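Local atomic coordinates of PPC domain-containing protein (Archaeoglobus fulgidus, PDB entry 2H6L), a protein that is of unknown function but binds zinc and belongs to the PPC (plants and prokaryotes conserved) domain family. Residues F12-V23 with F106-V117; A45-Y53 with V62-L70. One frame throughout, in Å; residues are numbered along the deposited sequence.

Contact 1 of 2, residues F12-V23 with F106-V117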
loop_
_atom_site.group_PDB
_atom_site.type_symbol
_atom_site.label_atom_id
_atom_site.label_comp_id
_atom_site.label_asym_id
_atom_site.label_seq_id
_atom_site.Cartn_x
_atom_site.Cartn_y
_atom_site.Cartn_z
ATOM N N PHE A 12 -3.346 15.030 1.573
ATOM C CA PHE A 12 -2.721 15.679 0.430
ATOM C C PHE A 12 -2.454 14.732 -0.721
ATOM O O PHE A 12 -2.009 13.604 -0.524
ATOM C CB PHE A 12 -1.381 16.295 0.834
ATOM C CG PHE A 12 -1.494 17.405 1.829
ATOM C CD1 PHE A 12 -1.863 18.680 1.421
ATOM C CD2 PHE A 12 -1.207 17.183 3.172
ATOM C CE1 PHE A 12 -1.944 19.722 2.329
ATOM C CE2 PHE A 12 -1.286 18.217 4.097
ATOM C CZ PHE A 12 -1.653 19.491 3.677
ATOM N N LEU A 13 -2.739 15.201 -1.929
ATOM C CA LEU A 13 -2.448 14.436 -3.126
ATOM C C LEU A 13 -1.463 15.354 -3.839
ATOM O O LEU A 13 -1.717 16.543 -3.977
ATOM C CB LEU A 13 -3.700 14.229 -3.980
ATOM C CG LEU A 13 -4.683 13.139 -3.542
ATOM C CD1 LEU A 13 -5.851 13.073 -4.539
ATOM C CD2 LEU A 13 -3.969 11.797 -3.480
ATOM N N LEU A 14 -0.327 14.828 -4.264
ATOM C CA LEU A 14 0.634 15.688 -4.932
ATOM C C LEU A 14 1.000 15.152 -6.295
ATOM O O LEU A 14 1.036 13.940 -6.511
ATOM C CB LEU A 14 1.929 15.808 -4.114
ATOM C CG LEU A 14 1.915 15.700 -2.592
ATOM C CD1 LEU A 14 3.359 15.706 -2.112
ATOM C CD2 LEU A 14 1.130 16.838 -1.949
ATOM N N ARG A 15 1.255 16.069 -7.220
ATOM C CA ARG A 15 1.704 15.699 -8.555
ATOM C C ARG A 15 3.162 16.136 -8.542
ATOM O O ARG A 15 3.448 17.331 -8.527
ATOM C CB ARG A 15 0.941 16.469 -9.645
ATOM C CG ARG A 15 1.577 16.312 -11.030
ATOM C CD ARG A 15 0.853 17.087 -12.128
ATOM N NE ARG A 15 1.602 17.018 -13.378
ATOM C CZ ARG A 15 1.170 17.458 -14.560
ATOM N NH1 ARG A 15 -0.027 18.020 -14.684
ATOM N NH2 ARG A 15 1.939 17.315 -15.628
ATOM N N LEU A 16 4.077 15.171 -8.516
ATOM C CA LEU A 16 5.505 15.467 -8.499
ATOM C C LEU A 16 5.998 15.971 -9.841
ATOM O O LEU A 16 5.370 15.732 -10.867
ATOM C CB LEU A 16 6.298 14.217 -8.112
ATOM C CG LEU A 16 6.484 13.978 -6.613
ATOM C CD1 LEU A 16 5.194 14.251 -5.879
ATOM C CD2 LEU A 16 6.961 12.558 -6.377
ATOM N N ASP A 17 7.131 16.665 -9.824
ATOM C CA ASP A 17 7.721 17.199 -11.045
ATOM C C ASP A 17 8.557 16.173 -11.793
ATOM O O ASP A 17 9.328 15.413 -11.196
ATOM C CB ASP A 17 8.605 18.411 -10.730
ATOM C CG ASP A 17 7.815 19.585 -10.200
ATOM O OD1 ASP A 17 6.816 19.967 -10.840
ATOM O OD2 ASP A 17 8.195 20.132 -9.146
ATOM N N TYR A 18 8.398 16.166 -13.111
ATOM C CA TYR A 18 9.134 15.270 -13.984
ATOM C C TYR A 18 10.636 15.564 -13.894
ATOM O O TYR A 18 11.044 16.721 -13.807
ATOM C CB TYR A 18 8.631 15.463 -15.422
ATOM C CG TYR A 18 9.446 14.774 -16.492
ATOM C CD1 TYR A 18 10.661 15.306 -16.929
ATOM C CD2 TYR A 18 8.992 13.598 -17.087
ATOM C CE1 TYR A 18 11.403 14.682 -17.935
ATOM C CE2 TYR A 18 9.722 12.971 -18.087
ATOM C CZ TYR A 18 10.927 13.517 -18.509
ATOM O OH TYR A 18 11.642 12.902 -19.505
ATOM N N GLY A 19 11.450 14.516 -13.896
ATOM C CA GLY A 19 12.894 14.694 -13.845
ATOM C C GLY A 19 13.553 15.004 -12.509
ATOM O O GLY A 19 14.774 15.112 -12.450
ATOM N N LYS A 20 12.774 15.149 -11.442
ATOM C CA LYS A 20 13.334 15.447 -10.122
ATOM C C LYS A 20 13.236 14.213 -9.229
ATOM O O LYS A 20 12.409 13.342 -9.477
ATOM C CB LYS A 20 12.565 16.599 -9.467
ATOM C CG LYS A 20 12.562 17.889 -10.268
ATOM C CD LYS A 20 13.959 18.488 -10.362
ATOM C CE LYS A 20 13.939 19.808 -11.136
ATOM N NZ LYS A 20 15.249 20.521 -11.073
ATOM N N ASP A 21 14.061 14.153 -8.183
ATOM C CA ASP A 21 14.047 13.005 -7.274
ATOM C C ASP A 21 12.738 12.862 -6.506
ATOM O O ASP A 21 12.221 13.820 -5.935
ATOM C CB ASP A 21 15.197 13.086 -6.269
ATOM C CG ASP A 21 15.296 11.838 -5.405
ATOM O OD1 ASP A 21 15.698 10.785 -5.936
ATOM O OD2 ASP A 21 14.957 11.901 -4.205
ATOM N N LEU A 22 12.221 11.643 -6.478
ATOM C CA LEU A 22 10.968 11.365 -5.804
ATOM C C LEU A 22 11.049 11.666 -4.308
ATOM O O LEU A 22 10.241 12.423 -3.784
ATOM C CB LEU A 22 10.576 9.900 -6.040
ATOM C CG LEU A 22 9.080 9.590 -5.963
ATOM C CD1 LEU A 22 8.798 8.174 -6.444
ATOM C CD2 LEU A 22 8.611 9.785 -4.541
ATOM N N VAL A 23 12.034 11.084 -3.626
ATOM C CA VAL A 23 12.184 11.303 -2.194
ATOM C C VAL A 23 12.395 12.775 -1.860
ATOM O O VAL A 23 11.762 13.308 -0.953
ATOM C CB VAL A 23 13.372 10.505 -1.621
ATOM C CG1 VAL A 23 13.382 10.610 -0.099
ATOM C CG2 VAL A 23 13.285 9.060 -2.059
ATOM N N PHE A 106 16.104 4.598 -2.131
ATOM C CA PHE A 106 17.113 5.615 -1.844
ATOM C C PHE A 106 16.870 6.836 -2.709
ATOM O O PHE A 106 16.897 7.968 -2.221
ATOM C CB PHE A 106 18.518 5.065 -2.100
ATOM C CG PHE A 106 18.969 4.067 -1.072
ATOM C CD1 PHE A 106 19.323 4.481 0.207
ATOM C CD2 PHE A 106 19.025 2.714 -1.374
ATOM C CE1 PHE A 106 19.728 3.562 1.169
ATOM C CE2 PHE A 106 19.427 1.786 -0.416
ATOM C CZ PHE A 106 19.778 2.209 0.854
ATOM N N SER A 107 16.634 6.603 -3.997
ATOM C CA SER A 107 16.352 7.692 -4.931
ATOM C C SER A 107 15.608 7.175 -6.155
ATOM O O SER A 107 15.688 5.994 -6.501
ATOM C CB SER A 107 17.644 8.363 -5.397
ATOM O OG SER A 107 18.375 7.503 -6.260
ATOM N N ALA A 108 14.891 8.082 -6.807
ATOM C CA ALA A 108 14.146 7.759 -8.008
ATOM C C ALA A 108 13.863 9.034 -8.781
ATOM O O ALA A 108 13.415 10.032 -8.219
ATOM C CB ALA A 108 12.838 7.064 -7.657
ATOM N N GLU A 109 14.155 9.000 -10.072
ATOM C CA GLU A 109 13.891 10.141 -10.928
ATOM C C GLU A 109 12.443 9.965 -11.343
ATOM O O GLU A 109 12.065 8.916 -11.851
ATOM C CB GLU A 109 14.789 10.107 -12.155
ATOM C CG GLU A 109 14.744 11.375 -12.977
ATOM C CD GLU A 109 15.688 11.319 -14.158
ATOM O OE1 GLU A 109 16.850 10.895 -13.963
ATOM O OE2 GLU A 109 15.275 11.701 -15.275
ATOM N N VAL A 110 11.635 10.990 -11.114
ATOM C CA VAL A 110 10.222 10.923 -11.456
ATOM C C VAL A 110 9.869 11.103 -12.937
ATOM O O VAL A 110 10.439 11.957 -13.630
ATOM C CB VAL A 110 9.432 11.982 -10.675
ATOM C CG1 VAL A 110 7.993 12.026 -11.173
ATOM C CG2 VAL A 110 9.479 11.679 -9.196
ATOM N N PHE A 111 8.923 10.289 -13.408
ATOM C CA PHE A 111 8.414 10.405 -14.766
ATOM C C PHE A 111 7.047 11.045 -14.545
ATOM O O PHE A 111 6.751 12.128 -15.063
ATOM C CB PHE A 111 8.233 9.045 -15.438
ATOM C CG PHE A 111 7.657 9.141 -16.829
ATOM C CD1 PHE A 111 8.424 9.639 -17.882
ATOM C CD2 PHE A 111 6.333 8.807 -17.072
ATOM C CE1 PHE A 111 7.881 9.806 -19.150
ATOM C CE2 PHE A 111 5.772 8.971 -18.342
ATOM C CZ PHE A 111 6.548 9.474 -19.384
ATOM N N ALA A 112 6.223 10.357 -13.757
ATOM C CA ALA A 112 4.892 10.824 -13.373
ATOM C C ALA A 112 4.603 10.148 -12.039
ATOM O O ALA A 112 4.612 8.916 -11.944
ATOM C CB ALA A 112 3.845 10.423 -14.412
ATOM N N CYS A 113 4.360 10.949 -11.006
ATOM C CA CYS A 113 4.103 10.397 -9.684
ATOM C C CYS A 113 3.000 11.121 -8.929
ATOM O O CYS A 113 3.006 12.339 -8.817
ATOM C CB CYS A 113 5.393 10.423 -8.860
ATOM S SG CYS A 113 5.286 9.573 -7.269
ATOM N N GLU A 114 2.047 10.349 -8.421
ATOM C CA GLU A 114 0.929 10.879 -7.662
ATOM C C GLU A 114 1.104 10.308 -6.261
ATOM O O GLU A 114 1.062 9.097 -6.056
ATOM C CB GLU A 114 -0.392 10.437 -8.311
ATOM C CG GLU A 114 -0.439 10.794 -9.806
ATOM C CD GLU A 114 -1.716 10.362 -10.538
ATOM O OE1 GLU A 114 -2.375 9.388 -10.119
ATOM O OE2 GLU A 114 -2.045 10.995 -11.563
ATOM N N VAL A 115 1.310 11.201 -5.303
ATOM C CA VAL A 115 1.557 10.807 -3.928
ATOM C C VAL A 115 0.414 11.158 -2.993
ATOM O O VAL A 115 -0.190 12.223 -3.109
ATOM C CB VAL A 115 2.842 11.502 -3.389
ATOM C CG1 VAL A 115 3.225 10.927 -2.033
ATOM C CG2 VAL A 115 3.977 11.349 -4.388
ATOM N N PHE A 116 0.114 10.252 -2.071
ATOM C CA PHE A 116 -0.923 10.517 -1.089
ATOM C C PHE A 116 -0.184 10.701 0.219
ATOM O O PHE A 116 0.568 9.826 0.639
ATOM C CB PHE A 116 -1.897 9.344 -0.948
ATOM C CG PHE A 116 -2.885 9.518 0.178
ATOM C CD1 PHE A 116 -3.660 10.673 0.269
ATOM C CD2 PHE A 116 -3.036 8.536 1.153
ATOM C CE1 PHE A 116 -4.562 10.854 1.314
ATOM C CE2 PHE A 116 -3.934 8.705 2.200
ATOM C CZ PHE A 116 -4.702 9.866 2.282
ATOM N N VAL A 117 -0.375 11.850 0.847
ATOM C CA VAL A 117 0.282 12.114 2.118
ATOM C C VAL A 117 -0.770 12.284 3.199
ATOM O O VAL A 117 -1.662 13.121 3.078
ATOM C CB VAL A 117 1.143 13.381 2.048
ATOM C CG1 VAL A 117 1.772 13.657 3.404
ATOM C CG2 VAL A 117 2.212 13.217 0.981
HETATM O O HOH W 1 3.922 13.755 -12.021
HETATM O O HOH W 2 16.812 10.660 -2.521
#

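Contact 2 of 2, residues A45-Y53 with V62-L70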
loop_
_atom_site.group_PDB
_atom_site.type_symbol
_atom_site.label_atom_id
_atom_site.label_comp_id
_atom_site.label_asym_id
_atom_site.label_seq_id
_atom_site.Cartn_x
_atom_site.Cartn_y
_atom_site.Cartn_z
ATOM N N ALA A 45 5.234 6.223 -12.361
ATOM C CA ALA A 45 6.378 5.632 -13.039
ATOM C C ALA A 45 7.615 6.494 -12.835
ATOM O O ALA A 45 7.511 7.697 -12.612
ATOM C CB ALA A 45 6.084 5.480 -14.531
ATOM N N VAL A 46 8.780 5.863 -12.929
ATOM C CA VAL A 46 10.058 6.542 -12.754
ATOM C C VAL A 46 10.968 6.260 -13.942
ATOM O O VAL A 46 10.808 5.253 -14.630
ATOM C CB VAL A 46 10.776 6.065 -11.466
ATOM C CG1 VAL A 46 9.900 6.326 -10.246
ATOM C CG2 VAL A 46 11.102 4.592 -11.572
ATOM N N ARG A 47 11.931 7.148 -14.167
ATOM C CA ARG A 47 12.885 7.000 -15.264
ATOM C C ARG A 47 14.102 6.186 -14.829
ATOM O O ARG A 47 14.833 5.641 -15.656
ATOM C CB ARG A 47 13.327 8.383 -15.750
ATOM C CG ARG A 47 12.160 9.327 -16.061
ATOM C CD ARG A 47 12.673 10.597 -16.733
ATOM N NE ARG A 47 13.262 10.313 -18.040
ATOM C CZ ARG A 47 14.203 11.057 -18.615
ATOM N NH1 ARG A 47 14.668 12.136 -17.995
ATOM N NH2 ARG A 47 14.678 10.722 -19.810
ATOM N N SER A 48 14.322 6.113 -13.520
ATOM C CA SER A 48 15.441 5.350 -12.977
ATOM C C SER A 48 15.312 5.333 -11.467
ATOM O O SER A 48 14.456 6.009 -10.907
ATOM C CB SER A 48 16.772 5.993 -13.357
ATOM O OG SER A 48 16.897 7.267 -12.746
ATOM N N ALA A 49 16.177 4.582 -10.800
ATOM C CA ALA A 49 16.082 4.521 -9.358
ATOM C C ALA A 49 17.250 3.821 -8.707
ATOM O O ALA A 49 18.063 3.175 -9.369
ATOM C CB ALA A 49 14.784 3.811 -8.970
ATOM N N VAL A 50 17.325 3.974 -7.391
ATOM C CA VAL A 50 18.338 3.314 -6.592
ATOM C C VAL A 50 17.601 2.722 -5.400
ATOM O O VAL A 50 16.998 3.443 -4.610
ATOM C CB VAL A 50 19.426 4.286 -6.089
ATOM C CG1 VAL A 50 20.404 3.532 -5.182
ATOM C CG2 VAL A 50 20.184 4.890 -7.278
ATOM N N ILE A 51 17.630 1.400 -5.297
ATOM C CA ILE A 51 16.968 0.699 -4.209
ATOM C C ILE A 51 18.017 -0.139 -3.494
ATOM O O ILE A 51 19.203 -0.069 -3.816
ATOM C CB ILE A 51 15.863 -0.243 -4.732
ATOM C CG1 ILE A 51 16.480 -1.325 -5.622
ATOM C CG2 ILE A 51 14.819 0.556 -5.514
ATOM C CD1 ILE A 51 15.511 -2.419 -6.015
ATOM N N GLY A 52 17.591 -0.938 -2.528
ATOM C CA GLY A 52 18.557 -1.763 -1.833
ATOM C C GLY A 52 17.934 -2.633 -0.778
ATOM O O GLY A 52 16.779 -2.442 -0.406
ATOM N N TYR A 53 18.693 -3.610 -0.306
ATOM C CA TYR A 53 18.189 -4.484 0.734
ATOM C C TYR A 53 19.175 -4.445 1.893
ATOM O O TYR A 53 20.364 -4.171 1.704
ATOM C CB TYR A 53 17.984 -5.899 0.193
ATOM C CG TYR A 53 19.231 -6.615 -0.246
ATOM C CD1 TYR A 53 20.041 -7.274 0.682
ATOM C CD2 TYR A 53 19.583 -6.678 -1.593
ATOM C CE1 TYR A 53 21.165 -7.985 0.275
ATOM C CE2 TYR A 53 20.707 -7.386 -2.009
ATOM C CZ TYR A 53 21.494 -8.043 -1.068
ATOM O OH TYR A 53 22.581 -8.777 -1.475
ATOM N N VAL A 62 22.676 -2.837 0.943
ATOM C CA VAL A 62 23.272 -3.315 -0.293
ATOM C C VAL A 62 22.356 -2.746 -1.365
ATOM O O VAL A 62 21.224 -3.194 -1.514
ATOM C CB VAL A 62 23.250 -4.850 -0.365
ATOM C CG1 VAL A 62 23.832 -5.319 -1.679
ATOM C CG2 VAL A 62 24.040 -5.435 0.805
ATOM N N LYS A 63 22.838 -1.754 -2.104
ATOM C CA LYS A 63 22.010 -1.118 -3.114
ATOM C C LYS A 63 22.107 -1.665 -4.526
ATOM O O LYS A 63 23.084 -2.314 -4.907
ATOM C CB LYS A 63 22.267 0.393 -3.126
ATOM C CG LYS A 63 23.719 0.797 -3.321
ATOM C CD LYS A 63 23.877 2.316 -3.324
ATOM C CE LYS A 63 23.418 2.934 -2.011
ATOM N NZ LYS A 63 23.488 4.426 -2.030
ATOM N N LYS A 64 21.054 -1.403 -5.291
ATOM C CA LYS A 64 20.963 -1.834 -6.673
ATOM C C LYS A 64 20.557 -0.630 -7.513
ATOM O O LYS A 64 19.641 0.114 -7.152
ATOM C CB LYS A 64 19.923 -2.950 -6.824
ATOM C CG LYS A 64 19.816 -3.488 -8.242
ATOM C CD LYS A 64 18.804 -4.614 -8.358
ATOM C CE LYS A 64 18.815 -5.188 -9.761
ATOM N NZ LYS A 64 20.209 -5.517 -10.175
ATOM N N GLU A 65 21.260 -0.429 -8.618
ATOM C CA GLU A 65 20.970 0.682 -9.509
ATOM C C GLU A 65 20.127 0.175 -10.650
ATOM O O GLU A 65 20.355 -0.919 -11.158
ATOM C CB GLU A 65 22.261 1.284 -10.062
ATOM C CG GLU A 65 22.997 2.173 -9.081
ATOM C CD GLU A 65 24.330 2.643 -9.624
ATOM O OE1 GLU A 65 25.318 1.883 -9.521
ATOM O OE2 GLU A 65 24.384 3.769 -10.168
ATOM N N LEU A 66 19.144 0.974 -11.033
ATOM C CA LEU A 66 18.250 0.633 -12.128
ATOM C C LEU A 66 18.157 1.848 -13.032
ATOM O O LEU A 66 17.532 2.842 -12.672
ATOM C CB LEU A 66 16.864 0.291 -11.590
ATOM C CG LEU A 66 16.749 -0.979 -10.746
ATOM C CD1 LEU A 66 15.433 -0.954 -9.994
ATOM C CD2 LEU A 66 16.852 -2.216 -11.642
HETATM N N MSE A 67 18.793 1.772 -14.194
HETATM C CA MSE A 67 18.770 2.876 -15.139
HETATM C C MSE A 67 17.887 2.545 -16.336
HETATM O O MSE A 67 18.310 2.604 -17.494
HETATM C CB MSE A 67 20.196 3.223 -15.580
HETATM C CG MSE A 67 21.043 3.834 -14.461
HETATM SE SE MSE A 67 22.886 4.234 -14.943
HETATM C CE MSE A 67 22.600 5.869 -15.940
ATOM N N GLU A 68 16.650 2.176 -16.027
ATOM C CA GLU A 68 15.653 1.848 -17.032
ATOM C C GLU A 68 14.312 2.312 -16.498
ATOM O O GLU A 68 14.040 2.204 -15.301
ATOM C CB GLU A 68 15.581 0.334 -17.293
ATOM C CG GLU A 68 14.344 -0.072 -18.116
ATOM C CD GLU A 68 14.168 -1.572 -18.267
ATOM O OE1 GLU A 68 14.282 -2.292 -17.251
ATOM O OE2 GLU A 68 13.896 -2.030 -19.400
ATOM N N PRO A 69 13.461 2.853 -17.376
ATOM C CA PRO A 69 12.139 3.322 -16.958
ATOM C C PRO A 69 11.406 2.168 -16.286
ATOM O O PRO A 69 11.442 1.044 -16.780
ATOM C CB PRO A 69 11.493 3.722 -18.278
ATOM C CG PRO A 69 12.661 4.233 -19.063
ATOM C CD PRO A 69 13.718 3.188 -18.788
ATOM N N LEU A 70 10.748 2.445 -15.166
ATOM C CA LEU A 70 10.016 1.411 -14.439
ATOM C C LEU A 70 8.716 1.965 -13.880
ATOM O O LEU A 70 8.613 3.154 -13.591
ATOM C CB LEU A 70 10.874 0.878 -13.283
ATOM C CG LEU A 70 11.614 -0.465 -13.382
ATOM C CD1 LEU A 70 11.920 -0.825 -14.812
ATOM C CD2 LEU A 70 12.894 -0.380 -12.557
#

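Contact 1 of 2, residues F12-V23 with F106-V117
Leu16 sits in the middle of the apolar centre, its two methyls splitting the work: CD1 presses on Val115 CG2 at 3.5 Å, tighter than usual for two carbons, while CD2 rests on the sulfur of Cys113. Leu22 reaches the same sulfur with CD1, its CG swung away from the backbone N (chi1 -154°), and crosses Val110 at about a right angle, CB to Val110 CG2 3.8 Å. Helix 22-33 lies over this face, with Ile26 against Val115 and Phe29 against Leu14. The backbone beneath is an antiparallel strand pair: Phe12 and Leu14 each exchange two hydrogen bonds, with Val117 and Val115, and Leu16 N adds one to Cys113 O. In this PPC-domain sheet, residues 12-15 also pair with a strand of the second subunit, so the sheet continues across the interface. A type II turn (Asp17 to Lys20) and a corner at Phe111-Ala112 separate the strand pair from further pairing, one residue out of step; within the turn Gly19 N donates to Val110 O. Tyr18 lies obliquely to Phe111, CE2 to CD1 3.6 Å, rings at 62°. At the polar edge Asp21 is the N-cap of the helix: OD2 takes Arg24 N, and OD1 accepts Ala108 N at 3.0 Å on its syn side, 33° out of the carboxylate plane. One water bridges Asp21 OD2 to Phe106 O, and another joins Leu16 O to Cys113 N.

Contact 2 of 2, residues A45-Y53 with V62-L70
Val62 lies over one face of the Tyr53 ring, a CH-pi contact with CB 3.8 Å from the ring centroid and CG1 close to CZ. The ring gets there because chi1 of 65° sets CG between the backbone N and the carbonyl carbon, laying the aromatic beside its cross-strand neighbour. Further along the same face Ile51 runs side by side with Lys64, Ile51 CG1 to Lys64 CB 4.0 Å, and Ile51 CD1 meets Leu66 CD1. On the other face Val50 CG1 touches Lys63 CD; the lysine goes on to a cation-pi contact with Phe106. What sets these pairs is the antiparallel hairpin of strands 45-55 and 60-66, with paired backbone bonds at Tyr53-Val62, Ile51-Lys64 and Ala49-Leu66. At Gly52 the backbones close to 3.7 Å between its CA and that of Lys63, and Lys64 N approaches Ile51 O from above the carbonyl plane. The chain turns a corner at Arg47, whose guanidinium forms a salt bridge with Glu109, and pairing resumes one residue out of step: Val46 N donates almost straight to Leu70 O at 2.8 Å. Glu68 pairs with Lys96 despite Glu99 nearby; with no salt bridge across it, the hairpin rests on backbone bonds and apolar overlap.

Overall arrangement
After strand 2-7 the chain runs through 12-23, which wait some 80 residues for their partner. Contact 2 forms within that interval: 45-53 turns back through a short connection onto 62-70. Strands 70-82 and 85-96 follow, and the end of strand 99-110 with strand 113-119 then closes contact 1, so the hairpin is nested in the larger loop and nothing crosses. The contacts meet where the end of 99-110 pairs antiparallel with 45-55: Ser107 O probably accepts a hydrogen bond from Val50 N, and at the bulge of the following corner Ala112 O probably accepts one from Ala45 N. Contact 1 thus ties strand 10-15 and the start of helix 22-33 to strand 113-119 and to the hairpin's neighbour, 99-110. Both contacts touch the second subunit.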